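Local coordinates for protein putative zinc protease (Bordetella pertussis, PDB 3IH6) that probably acts, as the whole protein, as a zinc-dependent metalloendopeptidase of the M16 family, this piece including a partial match to the family's inactive domain, at residues E[25-30]-E[99-104]; E[68-73]-E[88-93]. All coordinates share one frame; numbering follows the deposited sequence.

Interaction 1: residues E[25-30]-E[99-104]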
loop_
_atom_site.group_PDB
_atom_site.type_symbol
_atom_site.label_atom_id
_atom_site.label_comp_id
_atom_site.label_asym_id
_atom_site.label_seq_id
_atom_site.Cartn_x
_atom_site.Cartn_y
_atom_site.Cartn_z
ATOM N N PRO E 25 6.299 21.920 20.870
ATOM C CA PRO E 25 6.019 21.182 22.102
ATOM C C PRO E 25 4.765 20.307 21.983
ATOM O O PRO E 25 3.865 20.604 21.205
ATOM C CB PRO E 25 5.836 22.292 23.139
ATOM C CG PRO E 25 6.554 23.468 22.551
ATOM C CD PRO E 25 6.262 23.375 21.092
ATOM N N LEU E 26 4.770 19.202 22.714
ATOM C CA LEU E 26 3.643 18.311 22.816
ATOM C C LEU E 26 3.390 18.054 24.273
ATOM O O LEU E 26 4.333 17.905 25.043
ATOM C CB LEU E 26 3.924 16.982 22.093
ATOM C CG LEU E 26 3.928 17.121 20.567
ATOM C CD1 LEU E 26 5.202 16.555 19.953
ATOM C CD2 LEU E 26 2.660 16.551 19.936
ATOM N N VAL E 27 2.118 18.047 24.654
ATOM C CA VAL E 27 1.713 17.570 25.966
ATOM C C VAL E 27 0.807 16.388 25.768
ATOM O O VAL E 27 0.230 16.218 24.678
ATOM C CB VAL E 27 1.037 18.648 26.839
ATOM C CG1 VAL E 27 2.070 19.680 27.224
ATOM C CG2 VAL E 27 -0.166 19.283 26.147
ATOM N N ALA E 28 0.724 15.553 26.805
ATOM C CA ALA E 28 0.039 14.283 26.702
ATOM C C ALA E 28 -0.569 13.854 28.010
ATOM O O ALA E 28 -0.038 14.149 29.089
ATOM C CB ALA E 28 0.997 13.186 26.181
ATOM N N ALA E 29 -1.684 13.133 27.902
ATOM C CA ALA E 29 -2.234 12.394 29.028
ATOM C C ALA E 29 -2.439 10.888 28.709
ATOM O O ALA E 29 -3.133 10.521 27.751
ATOM C CB ALA E 29 -3.531 13.028 29.515
HETATM N N MSE E 30 -1.842 10.037 29.542
HETATM C CA MSE E 30 -1.953 8.581 29.396
HETATM C C MSE E 30 -2.971 7.949 30.351
HETATM O O MSE E 30 -3.021 8.279 31.541
HETATM C CB MSE E 30 -0.593 7.927 29.661
HETATM C CG MSE E 30 -0.444 6.546 29.042
HETATM SE SE MSE E 30 0.040 6.824 27.181
HETATM C CE MSE E 30 1.472 8.168 27.495
ATOM N N LYS E 99 -1.700 25.034 30.562
ATOM C CA LYS E 99 -3.086 25.367 30.265
ATOM C C LYS E 99 -3.644 24.448 29.187
ATOM O O LYS E 99 -4.833 24.119 29.221
ATOM C CB LYS E 99 -3.243 26.839 29.877
ATOM C CG LYS E 99 -4.688 27.225 29.603
ATOM C CD LYS E 99 -4.892 28.727 29.562
ATOM C CE LYS E 99 -6.343 29.069 29.231
ATOM N NZ LYS E 99 -7.324 28.251 30.021
ATOM N N ALA E 100 -2.792 24.012 28.251
ATOM C CA ALA E 100 -3.186 23.001 27.260
ATOM C C ALA E 100 -3.479 21.673 27.942
ATOM O O ALA E 100 -4.537 21.101 27.775
ATOM C CB ALA E 100 -2.097 22.823 26.139
ATOM N N LEU E 101 -2.538 21.204 28.742
ATOM C CA LEU E 101 -2.671 19.930 29.428
ATOM C C LEU E 101 -3.877 19.975 30.389
ATOM O O LEU E 101 -4.606 18.987 30.550
ATOM C CB LEU E 101 -1.367 19.657 30.169
ATOM C CG LEU E 101 -1.023 18.263 30.702
ATOM C CD1 LEU E 101 -1.225 17.171 29.673
ATOM C CD2 LEU E 101 0.413 18.293 31.176
ATOM N N GLN E 102 -4.065 21.145 31.021
ATOM C CA GLN E 102 -5.212 21.433 31.880
ATOM C C GLN E 102 -6.524 21.223 31.131
ATOM O O GLN E 102 -7.384 20.463 31.594
ATOM C CB GLN E 102 -5.155 22.875 32.408
ATOM C CG GLN E 102 -6.491 23.400 32.943
ATOM C CD GLN E 102 -7.045 22.534 34.064
ATOM O OE1 GLN E 102 -6.282 22.028 34.889
ATOM N NE2 GLN E 102 -8.375 22.340 34.088
ATOM N N THR E 103 -6.688 21.914 30.000
ATOM C CA THR E 103 -7.895 21.785 29.226
ATOM C C THR E 103 -8.058 20.384 28.632
ATOM O O THR E 103 -9.163 19.867 28.622
ATOM C CB THR E 103 -7.981 22.840 28.117
ATOM O OG1 THR E 103 -7.768 24.149 28.677
ATOM C CG2 THR E 103 -9.356 22.786 27.413
ATOM N N LEU E 104 -6.983 19.788 28.110
ATOM C CA LEU E 104 -7.057 18.411 27.561
ATOM C C LEU E 104 -7.637 17.399 28.572
ATOM O O LEU E 104 -8.489 16.583 28.221
ATOM C CB LEU E 104 -5.665 17.905 27.121
ATOM C CG LEU E 104 -5.627 16.448 26.611
ATOM C CD1 LEU E 104 -5.504 16.435 25.109
ATOM C CD2 LEU E 104 -4.447 15.751 27.209
#

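Interaction 2: residues E[68-73]-E[88-93]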
loop_
_atom_site.group_PDB
_atom_site.type_symbol
_atom_site.label_atom_id
_atom_site.label_comp_id
_atom_site.label_asym_id
_atom_site.label_seq_id
_atom_site.Cartn_x
_atom_site.Cartn_y
_atom_site.Cartn_z
ATOM N N LEU E 68 -5.240 27.080 22.052
ATOM C CA LEU E 68 -4.412 26.444 23.074
ATOM C C LEU E 68 -3.444 25.459 22.408
ATOM O O LEU E 68 -2.325 25.217 22.878
ATOM C CB LEU E 68 -5.285 25.782 24.159
ATOM C CG LEU E 68 -6.094 26.763 25.032
ATOM C CD1 LEU E 68 -7.036 26.054 25.986
ATOM C CD2 LEU E 68 -5.168 27.698 25.807
ATOM N N ALA E 69 -3.855 24.944 21.258
ATOM C CA ALA E 69 -3.111 23.879 20.614
ATOM C C ALA E 69 -3.158 24.026 19.103
ATOM O O ALA E 69 -4.034 24.686 18.547
ATOM C CB ALA E 69 -3.684 22.537 21.037
ATOM N N SER E 70 -2.206 23.364 18.466
ATOM C CA SER E 70 -2.010 23.323 17.034
ATOM C C SER E 70 -2.770 22.152 16.394
ATOM O O SER E 70 -3.188 22.193 15.237
ATOM C CB SER E 70 -0.498 23.130 16.805
ATOM O OG SER E 70 -0.171 23.410 15.495
ATOM N N GLY E 71 -2.929 21.100 17.169
ATOM C CA GLY E 71 -3.669 19.923 16.782
ATOM C C GLY E 71 -3.798 19.022 18.004
ATOM O O GLY E 71 -3.243 19.338 19.070
ATOM N N VAL E 72 -4.493 17.894 17.831
ATOM C CA VAL E 72 -4.762 16.977 18.891
ATOM C C VAL E 72 -4.621 15.549 18.394
ATOM O O VAL E 72 -4.773 15.280 17.202
ATOM C CB VAL E 72 -6.188 17.171 19.540
ATOM C CG1 VAL E 72 -6.362 18.569 20.103
ATOM C CG2 VAL E 72 -7.358 16.768 18.572
ATOM N N PHE E 73 -4.370 14.624 19.319
ATOM C CA PHE E 73 -4.263 13.217 18.928
ATOM C C PHE E 73 -4.783 12.280 19.985
ATOM O O PHE E 73 -4.828 12.622 21.149
ATOM C CB PHE E 73 -2.811 12.864 18.520
ATOM C CG PHE E 73 -1.803 13.055 19.615
ATOM C CD1 PHE E 73 -1.111 14.240 19.727
ATOM C CD2 PHE E 73 -1.528 12.029 20.524
ATOM C CE1 PHE E 73 -0.197 14.397 20.739
ATOM C CE2 PHE E 73 -0.616 12.186 21.521
ATOM C CZ PHE E 73 0.053 13.357 21.637
ATOM N N GLY E 88 -3.285 13.619 23.298
ATOM C CA GLY E 88 -2.366 14.731 23.490
ATOM C C GLY E 88 -2.658 15.903 22.610
ATOM O O GLY E 88 -3.611 15.888 21.832
ATOM N N ALA E 89 -1.848 16.945 22.748
ATOM C CA ALA E 89 -2.027 18.134 21.934
ATOM C C ALA E 89 -0.692 18.594 21.450
ATOM O O ALA E 89 0.315 18.452 22.148
ATOM C CB ALA E 89 -2.772 19.272 22.701
ATOM N N GLN E 90 -0.703 19.137 20.235
ATOM C CA GLN E 90 0.467 19.663 19.586
ATOM C C GLN E 90 0.443 21.175 19.812
ATOM O O GLN E 90 -0.558 21.824 19.516
ATOM C CB GLN E 90 0.339 19.347 18.095
ATOM C CG GLN E 90 1.644 19.221 17.359
ATOM C CD GLN E 90 1.458 18.972 15.863
ATOM O OE1 GLN E 90 0.387 19.201 15.301
ATOM N NE2 GLN E 90 2.508 18.509 15.222
ATOM N N LEU E 91 1.531 21.732 20.330
ATOM C CA LEU E 91 1.626 23.158 20.578
ATOM C C LEU E 91 2.577 23.923 19.644
ATOM O O LEU E 91 3.474 23.369 19.010
ATOM C CB LEU E 91 1.992 23.428 22.044
ATOM C CG LEU E 91 0.874 23.392 23.093
ATOM C CD1 LEU E 91 0.047 22.119 23.044
ATOM C CD2 LEU E 91 1.427 23.577 24.488
ATOM N N GLN E 92 2.320 25.217 19.561
ATOM C CA GLN E 92 3.132 26.180 18.863
ATOM C C GLN E 92 4.063 26.701 19.927
ATOM O O GLN E 92 3.729 26.617 21.115
ATOM C CB GLN E 92 2.208 27.317 18.436
ATOM C CG GLN E 92 2.716 28.279 17.400
ATOM C CD GLN E 92 1.636 28.576 16.387
ATOM O OE1 GLN E 92 0.647 27.835 16.305
ATOM N NE2 GLN E 92 1.812 29.645 15.599
ATOM N N PRO E 93 5.235 27.236 19.518
ATOM C CA PRO E 93 6.080 27.913 20.490
ATOM C C PRO E 93 5.326 29.097 21.057
ATOM O O PRO E 93 4.664 29.822 20.307
ATOM C CB PRO E 93 7.262 28.412 19.647
ATOM C CG PRO E 93 7.267 27.547 18.445
ATOM C CD PRO E 93 5.843 27.230 18.173
#

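Interaction 1: residues E[25-30]-E[99-104]
Val27 and Ala29 project from strand 26-30 toward helix 99-104, and Ala100, Leu101 and Leu104 answer from the helix; the two short axes cross at -31° and come within 8.3 Å. Val27 sits across from Leu101, their CA atoms 6.1 Å apart. Its CG1 stands anti to the carbonyl carbon, which leaves CG2 in the crowded position between N and C; CG2 meets the methyl of Ala100 tip to tip, with Val27 CG2 to Ala100 CB at 4.0 Å. Leu101 does not start out toward the strand, but with CG anti to its backbone N (chi1 -164°) its end comes nearer and brings CD1 against the strand. That one methyl lies 3.9 Å from Val27 CB and 3.3 Å from Ala28 O, so it touches both a side chain and a peptide carbonyl. One helical turn beyond Ala100, Leu104 also holds CG anti to N (chi1 177°), and its CD2 reaches Ala29 CB at 3.7 Å. Ala28 turns its own methyl away, to the other face of the sheet, where Trp155 of the second subunit packs on it. Leu59 and Leu63 of helix 58-63 adjoin Leu104, while Glu188 and Arg190 of strand 187-191 touch Leu101. This is a helix packed on one face of an antiparallel sheet, an alpha+beta layer. No hydrogen bond spans the two segments: apolar carbons pack on each other and one leucine methyl on a peptide carbonyl, so dispersion and burial, not directional bonds, hold the interface.

Interaction 2: residues E[68-73]-E[88-93]
Phe73 CB leaves strand 71-73 on the sheet face it shares with Gln90, and chi1 of 61° sets CG in the crowded position between N and C, swinging the ring over the partner strand. CG stands equally far from Gly88 N and O; CD1 comes 3.7 Å from Gly88 O. CD2 and CE2 run past Gly88 N, CE1 comes 3.4 Å from Gly88 C and also nears Ala89 N, and CZ at the tip is 3.3 Å from Gly88 CA. The bare CA of Gly88 sits 3.3 Å above the Phe73 ring plane, offset toward the rim, in a CH-pi contact 21° off the ring normal. The rings of Tyr4 and Phe73 meet with their planes about 20° apart, and Leu26 also packs on Phe73. The two strands form an antiparallel beta hairpin: Phe73 and Gly88 are a hydrogen-bonded pair, with Phe73 N to Gly88 O at 2.9 Å and Gly88 N to Phe73 O at 2.8 Å. Val72 and Ala89, a non-hydrogen-bonded pair, point to the opposite face, where Leu63 of helix 58-63 touches both. At the next pair Gln90 N gives a nearly straight bond to Gly71 O. Ser70 and Gly71 then both face Gln90 in a classic beta bulge: Ser70 N makes a very short bond of 2.5 Å to Gln90 O, nearly along the C=O axis, whereas Gly71 N reaches that oxygen weakly at 3.4 Å.

In the fold
From the N terminus, strand 2-6 is followed, after the unmodelled residues 10-21, by strand 26-32, the first partner of interaction 1; helices 39-52 and 58-63 then lead to strand 71-77. Interaction 2 closes the short hairpin loop between strands 71-77 and 84-90. Helix 97-109 follows directly and returns to strand 26-32, closing the longer loop of interaction 1, inside which interaction 2 is nested. Their centres lie about 8 Å apart. Strands 26-32 and 84-90 are neighbours in the antiparallel sheet, linked by probable hydrogen bonds from Leu91 N to Pro25 O and from Ala89 N to Val27 O. Hairpin and helix are thus tied through strand 26-32 and also by direct packing of Thr103 on Leu68.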